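Local structure of large component of pyocin AP41 (Pseudomonas aeruginosa, 4UHQ) at residues A[50-53]-A[54-58]; A[64-67]-A[68-72]; A[81-84]-A[85-88]. The protein is a bacteriocin whose nuclease domain, the piece described here, probably cleaves DNA as a metal-dependent endonuclease of the HNH type found in colicins and pyocins. All coordinates share one frame; numbering follows the deposited sequence.

Contact 1 (A[50-53]-A[54-58]); sequences EQFW and MAVSK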
loop_
_atom_site.group_PDB
_atom_site.type_symbol
_atom_site.label_atom_id
_atom_site.label_comp_id
_atom_site.label_asym_id
_atom_site.label_seq_id
_atom_site.Cartn_x
_atom_site.Cartn_y
_atom_site.Cartn_z
ATOM N N GLU A 50 9.356 3.390 -0.874
ATOM C CA GLU A 50 10.098 3.375 -2.128
ATOM C C GLU A 50 10.444 1.946 -2.522
ATOM O O GLU A 50 10.242 1.565 -3.677
ATOM C CB GLU A 50 11.356 4.243 -2.007
ATOM C CG GLU A 50 11.024 5.678 -1.926
ATOM C CD GLU A 50 12.224 6.536 -1.569
ATOM O OE1 GLU A 50 13.301 5.971 -1.249
ATOM O OE2 GLU A 50 12.088 7.776 -1.589
ATOM N N GLN A 51 10.913 1.121 -1.588
ATOM C CA GLN A 51 11.304 -0.232 -1.958
ATOM C C GLN A 51 10.066 -1.064 -2.245
ATOM O O GLN A 51 10.103 -1.983 -3.076
ATOM C CB GLN A 51 12.189 -0.874 -0.870
ATOM C CG GLN A 51 13.514 -0.145 -0.673
ATOM C CD GLN A 51 14.506 -0.908 0.197
ATOM O OE1 GLN A 51 14.612 -2.131 0.114
ATOM N NE2 GLN A 51 15.245 -0.180 1.023
ATOM N N PHE A 52 8.949 -0.731 -1.583
ATOM C CA PHE A 52 7.702 -1.419 -1.858
ATOM C C PHE A 52 7.314 -1.209 -3.328
ATOM O O PHE A 52 6.979 -2.154 -4.053
ATOM C CB PHE A 52 6.578 -0.893 -0.928
ATOM C CG PHE A 52 5.248 -1.483 -1.241
ATOM C CD1 PHE A 52 4.415 -0.880 -2.173
ATOM C CD2 PHE A 52 4.813 -2.602 -0.583
ATOM C CE1 PHE A 52 3.184 -1.459 -2.498
ATOM C CE2 PHE A 52 3.555 -3.159 -0.850
ATOM C CZ PHE A 52 2.751 -2.601 -1.837
ATOM N N TRP A 53 7.300 0.039 -3.774
ATOM C CA TRP A 53 6.821 0.253 -5.139
ATOM C C TRP A 53 7.850 -0.262 -6.133
ATOM O O TRP A 53 7.482 -0.716 -7.222
ATOM C CB TRP A 53 6.487 1.706 -5.395
ATOM C CG TRP A 53 5.227 2.083 -4.632
ATOM C CD1 TRP A 53 5.153 2.930 -3.575
ATOM C CD2 TRP A 53 3.906 1.562 -4.855
ATOM N NE1 TRP A 53 3.841 2.999 -3.135
ATOM C CE2 TRP A 53 3.066 2.156 -3.874
ATOM C CE3 TRP A 53 3.358 0.620 -5.747
ATOM C CZ2 TRP A 53 1.701 1.898 -3.793
ATOM C CZ3 TRP A 53 1.978 0.383 -5.669
ATOM C CH2 TRP A 53 1.174 1.006 -4.682
ATOM N N MET A 54 9.151 -0.226 -5.790
ATOM C CA MET A 54 10.140 -0.877 -6.692
ATOM C C MET A 54 9.890 -2.387 -6.785
ATOM O O MET A 54 10.040 -2.967 -7.873
ATOM C CB MET A 54 11.546 -0.604 -6.201
ATOM C CG MET A 54 11.809 0.864 -6.119
ATOM S SD MET A 54 13.426 1.141 -6.786
ATOM C CE MET A 54 13.267 0.125 -8.306
ATOM N N ALA A 55 9.498 -3.028 -5.681
ATOM C CA ALA A 55 9.160 -4.453 -5.740
ATOM C C ALA A 55 7.971 -4.694 -6.659
ATOM O O ALA A 55 7.977 -5.648 -7.449
ATOM C CB ALA A 55 8.853 -4.998 -4.333
ATOM N N VAL A 56 6.965 -3.834 -6.572
ATOM C CA VAL A 56 5.833 -3.915 -7.509
ATOM C C VAL A 56 6.337 -3.847 -8.938
ATOM O O VAL A 56 5.897 -4.586 -9.824
ATOM C CB VAL A 56 4.823 -2.802 -7.213
ATOM C CG1 VAL A 56 3.748 -2.656 -8.308
ATOM C CG2 VAL A 56 4.153 -3.079 -5.841
ATOM N N SER A 57 7.238 -2.917 -9.196
ATOM C CA SER A 57 7.735 -2.711 -10.570
ATOM C C SER A 57 8.443 -3.929 -11.149
ATOM O O SER A 57 8.518 -4.067 -12.388
ATOM C CB SER A 57 8.664 -1.474 -10.585
ATOM O OG SER A 57 10.019 -1.814 -10.217
ATOM N N LYS A 58 8.967 -4.797 -10.280
ATOM C CA LYS A 58 9.703 -5.960 -10.729
ATOM C C LYS A 58 8.820 -7.189 -10.846
ATOM O O LYS A 58 9.318 -8.252 -11.232
ATOM C CB LYS A 58 10.866 -6.232 -9.772
ATOM C CG LYS A 58 11.946 -5.170 -9.825
ATOM C CD LYS A 58 12.899 -5.274 -8.638
ATOM C CE LYS A 58 13.967 -4.188 -8.692
ATOM N NZ LYS A 58 14.887 -4.280 -7.515
#
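The last two turns of helix 45-57 bring Val56 up against the rings of Phe52 and Trp53, one turn earlier on the same helix. A single methyl, CG2 of Val56, serves both aromatics: it lies 3.8 Å from CE1 of Phe52 and equally 3.8 Å from CE3 of Trp53. The two approaches differ in direction. Val56 runs side by side with Trp53, both pointing the same way, whereas it meets Phe52 at a slant. The valine torsion explains this double use: with CG1 anti to the backbone N (chi1 169°), CG2 is left beside the N and faces back along the helix toward both rings. The rings also meet each other, CD1 of Phe52 standing 3.6 Å above the Trp53 ring plane and over its centre.

Behind these side chains runs the regular i to i+4 bonding of an alpha-helix, in which Val56 N donates to Phe52 O and Ser57 N to Trp53 O. Within this DNase domain the buried side of the helix is packed against several neighbours: Phe52 and Ala55 lean on Ile33 of helix 31-37, Trp53 reaches Val74 of helix 68-75, and Val56 touches Trp17.

The other side of the helix is more polar and partly exposed. The Met54 chain, bent at chi2 and chi3, starts beside its own backbone N, which puts CG 3.0 Å from Glu50 O, the carbonyl that also accepts from Met54 N. Near the C-terminal end, Ser57 OG gives its hydrogen to Met54 O at 2.6 Å. The hydroxyl is brought there by chi1 of 85°, which sets OG between the backbone N and the carbonyl carbon, and its hydrogen bond reaches back to the preceding turn.

Contact 2 (A[64-67]-A[68-72]); sequences ENLS and PSNRY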
loop_
_atom_site.group_PDB
_atom_site.type_symbol
_atom_site.label_atom_id
_atom_site.label_comp_id
_atom_site.label_asym_id
_atom_site.label_seq_id
_atom_site.Cartn_x
_atom_site.Cartn_y
_atom_site.Cartn_z
ATOM N N GLU A 64 0.738 -5.599 -14.281
ATOM C CA GLU A 64 -0.165 -5.787 -15.442
ATOM C C GLU A 64 -1.397 -4.892 -15.363
ATOM O O GLU A 64 -1.948 -4.534 -16.420
ATOM C CB GLU A 64 -0.567 -7.257 -15.562
ATOM C CG GLU A 64 -1.717 -7.523 -16.507
ATOM C CD GLU A 64 -1.879 -9.011 -16.729
ATOM O OE1 GLU A 64 -1.253 -9.780 -15.965
ATOM O OE2 GLU A 64 -2.616 -9.400 -17.654
ATOM N N ASN A 65 -1.821 -4.496 -14.174
ATOM C CA ASN A 65 -3.008 -3.631 -14.155
ATOM C C ASN A 65 -2.617 -2.241 -13.690
ATOM O O ASN A 65 -3.329 -1.536 -12.959
ATOM C CB ASN A 65 -4.132 -4.215 -13.299
ATOM C CG ASN A 65 -4.701 -5.504 -13.885
ATOM O OD1 ASN A 65 -4.326 -6.590 -13.470
ATOM N ND2 ASN A 65 -5.592 -5.379 -14.878
ATOM N N LEU A 66 -1.453 -1.826 -14.160
ATOM C CA LEU A 66 -1.099 -0.426 -14.057
ATOM C C LEU A 66 -1.009 0.168 -15.469
ATOM O O LEU A 66 -0.596 -0.491 -16.434
ATOM C CB LEU A 66 0.236 -0.224 -13.396
ATOM C CG LEU A 66 0.331 -0.573 -11.916
ATOM C CD1 LEU A 66 1.759 -0.456 -11.411
ATOM C CD2 LEU A 66 -0.526 0.402 -11.136
ATOM N N SER A 67 -1.410 1.428 -15.588
ATOM C CA SER A 67 -1.199 2.123 -16.852
ATOM C C SER A 67 0.304 2.248 -17.114
ATOM O O SER A 67 1.107 2.219 -16.191
ATOM C CB SER A 67 -1.798 3.516 -16.791
ATOM O OG SER A 67 -1.085 4.216 -15.762
ATOM N N PRO A 68 0.670 2.478 -18.382
ATOM C CA PRO A 68 2.109 2.682 -18.703
ATOM C C PRO A 68 2.772 3.788 -17.879
ATOM O O PRO A 68 3.897 3.581 -17.384
ATOM C CB PRO A 68 2.079 2.993 -20.196
ATOM C CG PRO A 68 0.916 2.137 -20.696
ATOM C CD PRO A 68 -0.137 2.259 -19.578
ATOM N N SER A 69 2.080 4.932 -17.740
ATOM C CA SER A 69 2.710 5.991 -16.900
ATOM C C SER A 69 2.918 5.507 -15.486
ATOM O O SER A 69 3.988 5.691 -14.911
ATOM C CB SER A 69 1.866 7.273 -16.878
ATOM O OG SER A 69 0.585 6.940 -16.548
ATOM N N ASN A 70 1.944 4.795 -14.902
ATOM C CA ASN A 70 2.131 4.282 -13.553
ATOM C C ASN A 70 3.213 3.203 -13.451
ATOM O O ASN A 70 3.896 3.121 -12.401
ATOM C CB ASN A 70 0.818 3.743 -12.993
ATOM C CG ASN A 70 -0.013 4.857 -12.383
ATOM O OD1 ASN A 70 0.506 5.927 -12.048
ATOM N ND2 ASN A 70 -1.322 4.608 -12.274
ATOM N N ARG A 71 3.445 2.431 -14.526
ATOM C CA ARG A 71 4.588 1.499 -14.517
ATOM C C ARG A 71 5.927 2.245 -14.429
ATOM O O ARG A 71 6.872 1.804 -13.705
ATOM C CB ARG A 71 4.560 0.657 -15.790
ATOM C CG ARG A 71 3.262 -0.192 -15.855
ATOM C CD ARG A 71 3.243 -0.987 -17.151
ATOM N NE ARG A 71 1.902 -1.526 -17.297
ATOM C CZ ARG A 71 1.615 -2.688 -17.843
ATOM N NH1 ARG A 71 2.560 -3.459 -18.386
ATOM N NH2 ARG A 71 0.338 -3.069 -17.853
ATOM N N TYR A 72 6.000 3.370 -15.150
ATOM C CA TYR A 72 7.192 4.204 -15.015
ATOM C C TYR A 72 7.357 4.669 -13.559
ATOM O O TYR A 72 8.441 4.524 -12.972
ATOM C CB TYR A 72 7.136 5.415 -15.945
ATOM C CG TYR A 72 8.296 6.314 -15.661
ATOM C CD1 TYR A 72 9.527 5.980 -16.142
ATOM C CD2 TYR A 72 8.141 7.453 -14.856
ATOM C CE1 TYR A 72 10.638 6.775 -15.865
ATOM C CE2 TYR A 72 9.269 8.261 -14.608
ATOM C CZ TYR A 72 10.462 7.888 -15.089
ATOM O OH TYR A 72 11.613 8.651 -14.885
HETATM O O HOH W 1 -3.098 2.492 -13.325
#
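Arg71 reaches back past the start of its own helix and turns the side of its guanidinium to the carbonyl of Leu66. NE and NH2 both donate to that one oxygen, which lies in the guanidinium plane. NE is 2.8 Å from Leu66 O. The second bond, from NH2 to Leu66 O, is longer at 3.1 Å. Seen from the carbonyl, the donors are placed differently: NH2 sits in the carbonyl plane, while NE stands well above it. The NE bond is the straighter at the hydrogen, 160° against 141°. An extended chain from CG to NE carries the group this far, and on the way Arg71 CG runs past Leu66 CB at 3.9 Å.

The Leu66 side chain turns inward and crosses that of Asn70 at about a right angle, CB to CB at 4.0 Å, with Leu18 and Pro80 also against the leucine. Ser67 holds the N-cap position of helix 68-75. Its OG, set between the backbone N and the carbonyl carbon (chi1 63°), accepts from Asn70 N at 3.2 Å, the classic serine N-cap bond, and Pro68 follows as the first helical residue. Arg71 N donates to Ser67 O, the opening i to i+4 bond. The Asn70 amide lies beside the cap, where a water accepts from both Ser67 N and Asn70 ND2, while its OD1 is taken by the backbone N of Tyr81.

The chemistry is that of a helix start whose main-chain groups are met by side chains: the cap supplies an acceptor for an N-H of the first turn, and a carbonyl of the loop before it accepts two hydrogen bonds from an arginine. The two bonds in one plane would hold the guanidinium against rotation, and the carbonyl probably offsets part of its positive charge.

Contact 3 (A[81-84]-A[85-88]); sequences YAVP and EEHL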
loop_
_atom_site.group_PDB
_atom_site.type_symbol
_atom_site.label_atom_id
_atom_site.label_comp_id
_atom_site.label_asym_id
_atom_site.label_seq_id
_atom_site.Cartn_x
_atom_site.Cartn_y
_atom_site.Cartn_z
ATOM N N TYR A 81 -0.455 6.816 -9.503
ATOM C CA TYR A 81 -1.610 7.710 -9.350
ATOM C C TYR A 81 -2.900 6.955 -9.436
ATOM O O TYR A 81 -3.096 6.076 -10.279
ATOM C CB TYR A 81 -1.601 8.767 -10.473
ATOM C CG TYR A 81 -0.479 9.748 -10.381
ATOM C CD1 TYR A 81 0.737 9.479 -11.003
ATOM C CD2 TYR A 81 -0.612 10.939 -9.682
ATOM C CE1 TYR A 81 1.779 10.377 -10.958
ATOM C CE2 TYR A 81 0.428 11.854 -9.621
ATOM C CZ TYR A 81 1.629 11.550 -10.239
ATOM O OH TYR A 81 2.665 12.452 -10.176
ATOM N N ALA A 82 -3.832 7.327 -8.563
ATOM C CA ALA A 82 -5.213 6.842 -8.645
ATOM C C ALA A 82 -6.034 7.712 -9.599
ATOM O O ALA A 82 -5.607 8.822 -9.917
ATOM C CB ALA A 82 -5.848 6.849 -7.217
ATOM N N VAL A 83 -7.222 7.246 -10.029
ATOM C CA VAL A 83 -8.049 8.092 -10.883
ATOM C C VAL A 83 -8.497 9.335 -10.129
ATOM O O VAL A 83 -8.555 9.354 -8.892
ATOM C CB VAL A 83 -9.299 7.347 -11.430
ATOM C CG1 VAL A 83 -8.837 6.224 -12.410
ATOM C CG2 VAL A 83 -10.150 6.822 -10.308
ATOM N N PRO A 84 -8.834 10.391 -10.849
ATOM C CA PRO A 84 -9.077 11.659 -10.185
ATOM C C PRO A 84 -10.206 11.625 -9.142
ATOM O O PRO A 84 -10.154 12.357 -8.151
ATOM C CB PRO A 84 -9.462 12.572 -11.353
ATOM C CG PRO A 84 -8.556 12.050 -12.439
ATOM C CD PRO A 84 -8.632 10.558 -12.313
ATOM N N GLU A 85 -11.221 10.800 -9.370
ATOM C CA GLU A 85 -12.347 10.750 -8.452
ATOM C C GLU A 85 -11.906 10.223 -7.092
ATOM O O GLU A 85 -12.663 10.361 -6.115
ATOM C CB GLU A 85 -13.453 9.862 -8.990
ATOM C CG GLU A 85 -14.177 10.370 -10.246
ATOM C CD GLU A 85 -13.432 10.055 -11.554
ATOM O OE1 GLU A 85 -12.353 9.423 -11.571
ATOM O OE2 GLU A 85 -14.001 10.478 -12.594
ATOM N N GLU A 86 -10.728 9.621 -7.037
ATOM C CA GLU A 86 -10.260 8.954 -5.800
ATOM C C GLU A 86 -9.203 9.777 -5.084
ATOM O O GLU A 86 -8.613 9.329 -4.105
ATOM C CB GLU A 86 -9.713 7.568 -6.153
ATOM C CG GLU A 86 -10.826 6.620 -6.625
ATOM C CD GLU A 86 -11.798 6.255 -5.553
ATOM O OE1 GLU A 86 -11.421 6.206 -4.325
ATOM O OE2 GLU A 86 -12.996 5.999 -5.840
ATOM N N HIS A 87 -8.941 10.974 -5.584
ATOM C CA HIS A 87 -8.011 11.885 -4.940
ATOM C C HIS A 87 -8.642 12.488 -3.714
ATOM O O HIS A 87 -9.867 12.418 -3.539
ATOM C CB HIS A 87 -7.566 12.980 -5.925
ATOM C CG HIS A 87 -6.823 12.447 -7.114
ATOM N ND1 HIS A 87 -6.363 13.270 -8.130
ATOM C CD2 HIS A 87 -6.461 11.185 -7.459
ATOM C CE1 HIS A 87 -5.737 12.538 -9.034
ATOM N NE2 HIS A 87 -5.822 11.268 -8.675
ATOM N N LEU A 88 -7.816 13.026 -2.831
ATOM C CA LEU A 88 -8.324 13.751 -1.664
ATOM C C LEU A 88 -7.415 14.947 -1.412
ATOM O O LEU A 88 -6.284 14.778 -0.986
ATOM C CB LEU A 88 -8.370 12.840 -0.448
ATOM C CG LEU A 88 -8.910 13.559 0.783
ATOM C CD1 LEU A 88 -10.404 13.477 0.763
ATOM C CD2 LEU A 88 -8.346 12.896 1.983
#
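Hydrogen bonds fold the stretch from Ala82 to His87 into a tight turn, and the His87 imidazole crosses back over it to the backbone of Ala82. NE2 donates to Ala82 O at 2.8 Å with an N-H...O angle of 153°. The oxygen sits at the ring edge near its plane, yet from the carbonyl's side the donor stands well above the carbonyl plane and so does not use a lone pair. Two main-chain bonds close the turn itself: Glu86 N to Val83 O at 2.9 Å, and His87 N to Pro84 O at 3.2 Å. Both are i to i+3, the spacing of the short 3-10 segment of Pro84, Glu85 and Glu86.

One CH-pi contact comes next. Pro84 CA lies 3.6 Å from the centroid of the His87 ring and 7° off the ring normal, almost squarely over one face. The histidine gets there with CG anti to its carbonyl carbon and beside its backbone N (chi1 -63°), which lays the imidazole across the turn above Pro84.

Van der Waals touches are slighter. Val83 runs alongside Glu86, its CG2 3.7 Å from CG of Glu86, and the same methyl is 3.6 Å from OE1 of Glu85, whose chain bends at chi2 to bring the carboxylate back toward the valine. Ala82 CB meets Glu86 CB at 4.1 Å. The Glu86 carboxylate has its own partner, Thr118, and its side chain also touches Lys120 of helix 119-132.

This turn lies in the loop between helix 68-75 and strand 95-98, in the HNH nuclease part of the chain. Held at its edge by the Ala82 carbonyl and over one face by the proline, the imidazole probably has little freedom to rotate, and NE2 carries a hydrogen in this bond.

The three contacts follow one another along the chain, all within the colicin/pyocin DNase domain. Contact 1 is the end of helix 45-57, contact 2 the start of helix 68-75, and contact 3 a turn in the loop leading to strand 95-98. The centres of contacts 1 and 2 lie about 12 Å apart, and the two touch where Val56 CG1 comes 4.3 Å from Leu66 CD1. Contacts 2 and 3, centres about 15 Å apart, are joined by the probable hydrogen bond from Tyr81 N to Asn70 OD1. Contacts 1 and 3, with centres about 20 Å and nearest atoms about 8 Å apart, do not touch. Contact 2 therefore connects helix 45-57 to the loop before strand 95-98, which carries the nickel ligand His97.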